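Local coordinates for protein Poly(A) ribonuclease pop2 (Schizosaccharomyces pombe, PDB 2P51) that removes poly(A) tails from mRNA as the metal-dependent, 3'-exonucleolytic deadenylase subunit of the CCR4-NOT complex, at residues Q74-N79 with D172-L177; I183-P186 with E191-K194. All coordinates share one frame; numbering follows the deposited sequence.

Contact 1 of 2, residues Q74-N79 with D172-L177. With MG (magnesium ion), chain B.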
loop_
_atom_site.group_PDB
_atom_site.type_symbol
_atom_site.label_atom_id
_atom_site.label_comp_id
_atom_site.label_asym_id
_atom_site.label_seq_id
_atom_site.Cartn_x
_atom_site.Cartn_y
_atom_site.Cartn_z
ATOM N N GLN A 74 -2.432 -13.468 12.919
ATOM C CA GLN A 74 -2.268 -14.827 12.398
ATOM C C GLN A 74 -3.103 -15.056 11.149
ATOM O O GLN A 74 -2.691 -15.862 10.297
ATOM C CB GLN A 74 -2.630 -15.832 13.486
ATOM C CG GLN A 74 -1.741 -15.822 14.732
ATOM C CD GLN A 74 -0.258 -15.848 14.380
ATOM O OE1 GLN A 74 0.163 -16.499 13.427
ATOM N NE2 GLN A 74 0.581 -15.142 15.125
ATOM N N THR A 75 -4.243 -14.388 10.983
ATOM C CA THR A 75 -4.998 -14.451 9.733
ATOM C C THR A 75 -4.217 -13.837 8.579
ATOM O O THR A 75 -4.067 -14.408 7.488
ATOM C CB THR A 75 -6.355 -13.721 9.830
ATOM O OG1 THR A 75 -7.174 -14.466 10.748
ATOM C CG2 THR A 75 -7.113 -13.758 8.527
ATOM N N LEU A 76 -3.703 -12.633 8.839
ATOM C CA LEU A 76 -2.901 -11.935 7.841
ATOM C C LEU A 76 -1.719 -12.806 7.395
ATOM O O LEU A 76 -1.437 -12.983 6.220
ATOM C CB LEU A 76 -2.478 -10.609 8.475
ATOM C CG LEU A 76 -1.571 -9.598 7.826
ATOM C CD1 LEU A 76 -1.769 -8.251 8.533
ATOM C CD2 LEU A 76 -0.101 -9.992 7.844
ATOM N N ARG A 77 -0.964 -13.309 8.374
ATOM C CA ARG A 77 0.255 -14.061 8.085
ATOM C C ARG A 77 -0.050 -15.259 7.212
ATOM O O ARG A 77 0.620 -15.575 6.234
ATOM C CB ARG A 77 0.839 -14.469 9.445
ATOM C CG ARG A 77 2.100 -15.307 9.447
ATOM C CD ARG A 77 2.325 -15.862 10.868
ATOM N NE ARG A 77 3.239 -16.980 10.775
ATOM C CZ ARG A 77 3.279 -18.067 11.516
ATOM N NH1 ARG A 77 2.391 -18.228 12.498
ATOM N NH2 ARG A 77 4.219 -18.958 11.249
ATOM N N ALA A 78 -1.098 -16.009 7.547
ATOM C CA ALA A 78 -1.474 -17.203 6.800
ATOM C C ALA A 78 -1.777 -16.832 5.364
ATOM O O ALA A 78 -1.384 -17.529 4.428
ATOM C CB ALA A 78 -2.670 -17.898 7.452
ATOM N N ASN A 79 -2.518 -15.755 5.158
ATOM C CA ASN A 79 -2.952 -15.439 3.782
ATOM C C ASN A 79 -1.883 -14.710 2.987
ATOM O O ASN A 79 -1.663 -15.042 1.813
ATOM C CB ASN A 79 -4.275 -14.623 3.820
ATOM C CG ASN A 79 -5.425 -15.550 4.213
ATOM O OD1 ASN A 79 -5.988 -16.196 3.334
ATOM N ND2 ASN A 79 -5.777 -15.645 5.486
ATOM N N ASP A 172 -1.369 -4.566 3.501
ATOM C CA ASP A 172 -0.608 -3.805 2.524
ATOM C C ASP A 172 0.874 -3.764 2.902
ATOM O O ASP A 172 1.786 -4.038 2.085
ATOM C CB ASP A 172 -1.220 -2.416 2.409
ATOM C CG ASP A 172 -2.562 -2.336 1.754
ATOM O OD1 ASP A 172 -2.873 -3.313 1.012
ATOM O OD2 ASP A 172 -3.362 -1.393 1.959
ATOM N N PHE A 173 1.143 -3.440 4.187
ATOM C CA PHE A 173 2.546 -3.406 4.635
ATOM C C PHE A 173 3.121 -4.829 4.642
ATOM O O PHE A 173 4.314 -5.018 4.318
ATOM C CB PHE A 173 2.696 -2.827 6.041
ATOM C CG PHE A 173 2.990 -1.351 6.133
ATOM C CD1 PHE A 173 3.986 -0.770 5.360
ATOM C CD2 PHE A 173 2.269 -0.543 6.977
ATOM C CE1 PHE A 173 4.313 0.598 5.384
ATOM C CE2 PHE A 173 2.588 0.801 7.034
ATOM C CZ PHE A 173 3.572 1.391 6.263
ATOM N N ALA A 174 2.348 -5.843 5.029
ATOM C CA ALA A 174 2.859 -7.220 5.038
ATOM C C ALA A 174 3.284 -7.612 3.628
ATOM O O ALA A 174 4.328 -8.287 3.446
ATOM C CB ALA A 174 1.863 -8.195 5.635
ATOM N N TYR A 175 2.514 -7.216 2.601
ATOM C CA TYR A 175 2.905 -7.607 1.227
ATOM C C TYR A 175 4.209 -6.937 0.826
ATOM O O TYR A 175 4.996 -7.582 0.117
ATOM C CB TYR A 175 1.790 -7.251 0.238
ATOM C CG TYR A 175 0.844 -8.441 0.080
ATOM C CD1 TYR A 175 -0.446 -8.479 0.564
ATOM C CD2 TYR A 175 1.348 -9.547 -0.587
ATOM C CE1 TYR A 175 -1.288 -9.590 0.399
ATOM C CE2 TYR A 175 0.546 -10.644 -0.746
ATOM C CZ TYR A 175 -0.755 -10.679 -0.263
ATOM O OH TYR A 175 -1.485 -11.816 -0.469
ATOM N N LEU A 176 4.443 -5.709 1.267
ATOM C CA LEU A 176 5.700 -5.071 0.891
ATOM C C LEU A 176 6.838 -5.732 1.664
ATOM O O LEU A 176 7.930 -5.950 1.101
ATOM C CB LEU A 176 5.732 -3.549 1.106
ATOM C CG LEU A 176 5.297 -2.748 -0.148
ATOM C CD1 LEU A 176 3.807 -2.950 -0.400
ATOM C CD2 LEU A 176 5.680 -1.289 0.001
ATOM N N LEU A 177 6.560 -6.068 2.951
ATOM C CA LEU A 177 7.693 -6.750 3.643
ATOM C C LEU A 177 7.981 -8.102 3.052
ATOM O O LEU A 177 9.156 -8.511 2.915
ATOM C CB LEU A 177 7.405 -6.847 5.152
ATOM C CG LEU A 177 8.568 -7.312 6.036
ATOM C CD1 LEU A 177 9.619 -6.202 6.169
ATOM C CD2 LEU A 177 8.095 -7.757 7.414
HETATM MG MG MG B . -5.311 -1.033 1.199
HETATM O O HOH W 1 -5.477 -3.036 0.723
HETATM O O HOH W 2 -5.309 0.885 1.954
HETATM O O HOH W 3 -7.105 -0.774 0.341
HETATM O O HOH W 4 -6.216 -1.463 3.080
#

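Contact 2 of 2, residues I183-P186 with E191-K194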
loop_
_atom_site.group_PDB
_atom_site.type_symbol
_atom_site.label_atom_id
_atom_site.label_comp_id
_atom_site.label_asym_id
_atom_site.label_seq_id
_atom_site.Cartn_x
_atom_site.Cartn_y
_atom_site.Cartn_z
ATOM N N ILE A 183 10.659 -14.217 2.316
ATOM C CA ILE A 183 10.588 -15.354 3.216
ATOM C C ILE A 183 9.248 -15.263 3.921
ATOM O O ILE A 183 8.634 -14.183 3.843
ATOM C CB ILE A 183 11.691 -15.298 4.282
ATOM C CG1 ILE A 183 11.745 -13.920 4.973
ATOM C CG2 ILE A 183 13.057 -15.679 3.729
ATOM C CD1 ILE A 183 12.768 -13.879 6.107
ATOM N N PRO A 184 8.771 -16.313 4.572
ATOM C CA PRO A 184 7.548 -16.239 5.375
ATOM C C PRO A 184 7.616 -15.112 6.391
ATOM O O PRO A 184 8.692 -14.755 6.907
ATOM C CB PRO A 184 7.524 -17.564 6.132
ATOM C CG PRO A 184 8.345 -18.485 5.268
ATOM C CD PRO A 184 9.401 -17.656 4.576
ATOM N N LEU A 185 6.478 -14.510 6.710
ATOM C CA LEU A 185 6.451 -13.426 7.699
ATOM C C LEU A 185 6.793 -13.965 9.087
ATOM O O LEU A 185 6.670 -15.176 9.408
ATOM C CB LEU A 185 5.078 -12.740 7.691
ATOM C CG LEU A 185 4.693 -12.015 6.403
ATOM C CD1 LEU A 185 3.184 -11.786 6.374
ATOM C CD2 LEU A 185 5.467 -10.707 6.293
ATOM N N PRO A 186 7.250 -13.069 9.964
ATOM C CA PRO A 186 7.483 -13.509 11.373
ATOM C C PRO A 186 6.243 -14.140 12.002
ATOM O O PRO A 186 5.068 -13.858 11.699
ATOM C CB PRO A 186 7.888 -12.193 12.046
ATOM C CG PRO A 186 8.451 -11.361 10.927
ATOM C CD PRO A 186 7.579 -11.654 9.725
ATOM N N GLU A 191 7.534 -9.217 16.363
ATOM C CA GLU A 191 8.666 -9.337 15.458
ATOM C C GLU A 191 8.372 -8.683 14.106
ATOM O O GLU A 191 9.225 -8.040 13.494
ATOM C CB GLU A 191 9.089 -10.795 15.191
ATOM C CG GLU A 191 10.403 -10.949 14.438
ATOM C CD GLU A 191 10.915 -12.360 14.222
ATOM O OE1 GLU A 191 10.518 -13.328 14.917
ATOM O OE2 GLU A 191 11.765 -12.583 13.313
ATOM N N PHE A 192 7.149 -8.873 13.616
ATOM C CA PHE A 192 6.765 -8.231 12.368
ATOM C C PHE A 192 6.896 -6.731 12.523
ATOM O O PHE A 192 7.479 -6.077 11.643
ATOM C CB PHE A 192 5.334 -8.629 12.063
ATOM C CG PHE A 192 4.657 -7.852 10.966
ATOM C CD1 PHE A 192 4.901 -8.252 9.655
ATOM C CD2 PHE A 192 3.810 -6.792 11.211
ATOM C CE1 PHE A 192 4.296 -7.575 8.602
ATOM C CE2 PHE A 192 3.245 -6.115 10.158
ATOM C CZ PHE A 192 3.472 -6.478 8.843
ATOM N N TYR A 193 6.341 -6.186 13.622
ATOM C CA TYR A 193 6.349 -4.760 13.850
ATOM C C TYR A 193 7.769 -4.228 13.926
ATOM O O TYR A 193 8.096 -3.155 13.381
ATOM C CB TYR A 193 5.605 -4.487 15.165
ATOM C CG TYR A 193 5.458 -3.001 15.429
ATOM C CD1 TYR A 193 4.535 -2.217 14.720
ATOM C CD2 TYR A 193 6.261 -2.410 16.400
ATOM C CE1 TYR A 193 4.420 -0.870 14.979
ATOM C CE2 TYR A 193 6.141 -1.057 16.642
ATOM C CZ TYR A 193 5.238 -0.301 15.935
ATOM O OH TYR A 193 5.135 1.046 16.222
ATOM N N LYS A 194 8.652 -4.932 14.615
ATOM C CA LYS A 194 10.030 -4.469 14.745
ATOM C C LYS A 194 10.721 -4.324 13.401
ATOM O O LYS A 194 11.403 -3.343 13.086
ATOM C CB LYS A 194 10.792 -5.488 15.594
ATOM C CG LYS A 194 12.262 -5.258 15.750
ATOM C CD LYS A 194 12.628 -6.110 17.007
ATOM C CE LYS A 194 11.293 -6.312 17.747
ATOM N NZ LYS A 194 10.910 -5.127 18.566
#

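Contact 1 of 2, residues Q74-N79 with D172-L177
Leu76 leaves helix 69-82 with chi1 at 177°, which sends CG away from the backbone N, and an extended chi2 of 161° brings CD2 against the methyl of Ala174 on helix 170-181. Leu76 CD2 and Ala174 CB lie 3.5 Å apart, tighter than a usual carbon contact; alanine suits the place because its small side chain lets a branched leucine come this close to the helix. From the next residue of helix 170-181, the Tyr175 ring reaches toward the backbone of Asn79, nearly a turn after Leu76, and its OH stays 4.0 Å from Asn79 O. That hydroxyl is hydrogen-bonded instead to Leu83 O, and the ring stacks with Phe54.

Asn79 turns its amide the other way. Its ND2 donates to Thr75 O over 2.9 Å, reaching that oxygen from the face opposite to the one used by Asn79 N, and also bonds Ala59 O, while OD1 accepts from Val58 N; an amide can thus tie the helix to the neighbouring loop with both its ends.

Asp172 binds a magnesium ion through OD2 at 2.1 Å. Asp172 OD1 accepts from metal-bound water 1 at 2.6 Å and from Thr52 OG1; with the metal bond, these probably restrain the carboxylate's rotation. Asp51 and four waters are the ion's other ligands; Asp51, Glu53 and Asp241 bind a second magnesium, making the two-metal acidic site characteristic of DEDD nucleases.

Contact 2 of 2, residues I183-P186 with E191-K194
Apolar packing of Pro186 against the start of helix 189-199 makes up most of this contact. The proline ring lies alongside the backbone between Glu191 and Phe192, with Pro186 CB 3.6 Å from Glu191 CB and Pro186 CG 3.8 Å from Phe192 CA. A compact, rigid ring fits here, since it can press close to a helix backbone. Glu191 adds the aliphatic part of its side chain: in the conformer described, CG is anti to the backbone N (chi1 -170°) and the chain runs on extended, which carries it past the proline toward the exposed side.

Residues 183-186 form the loop between helix 170-181 and helix 189-199, on which 191-194 lies, in this DEDD nuclease fold; the chain doubles back through the loop, so that residues only a few positions apart pack on one another.

Aliphatic carbons packed at the edge of an aromatic ring form the buried side. The Leu185 and Phe192 side chains extend next to each other in the same direction, and Leu185 CD2 meets the ring at its edge, 4.1 Å from Phe192 CE1. Pro186 CD also lies at the ring's edge, near its plane. Leucine and phenylalanine suit the position because both continue inward, touching Ala174 and Leu177 of helix 170-181, and Phe192 meets the ring of Tyr73 with the planes at about 45°.

Polar bonds to helix 69-82 hold the loop's backbone: Leu185 N donates to Asp81 OD1, and Pro186 O is hydrogen-bonded to Tyr73 OH.

In the fold
After strand 23-26, helix 31-41 and strand 47-53 the chain forms helix 69-82, then passes through strands 87-93 and 105-109, several helices and strand 163-166 before helix 170-181 closes contact 1, a long loop of 92 intervening residues. Contact 2 follows in series: the segment 183-186 leaves helix 170-181 and is met almost at once by helix 189-199, closing a short loop of four residues. The two neither nest nor cross, yet their centres are 9 Å apart and they touch, Ala174 CB lying 3.9 Å from Leu185 CD1. Together they pack helices 69-82, 170-181 and 189-199 against one another, with the loop between the last two.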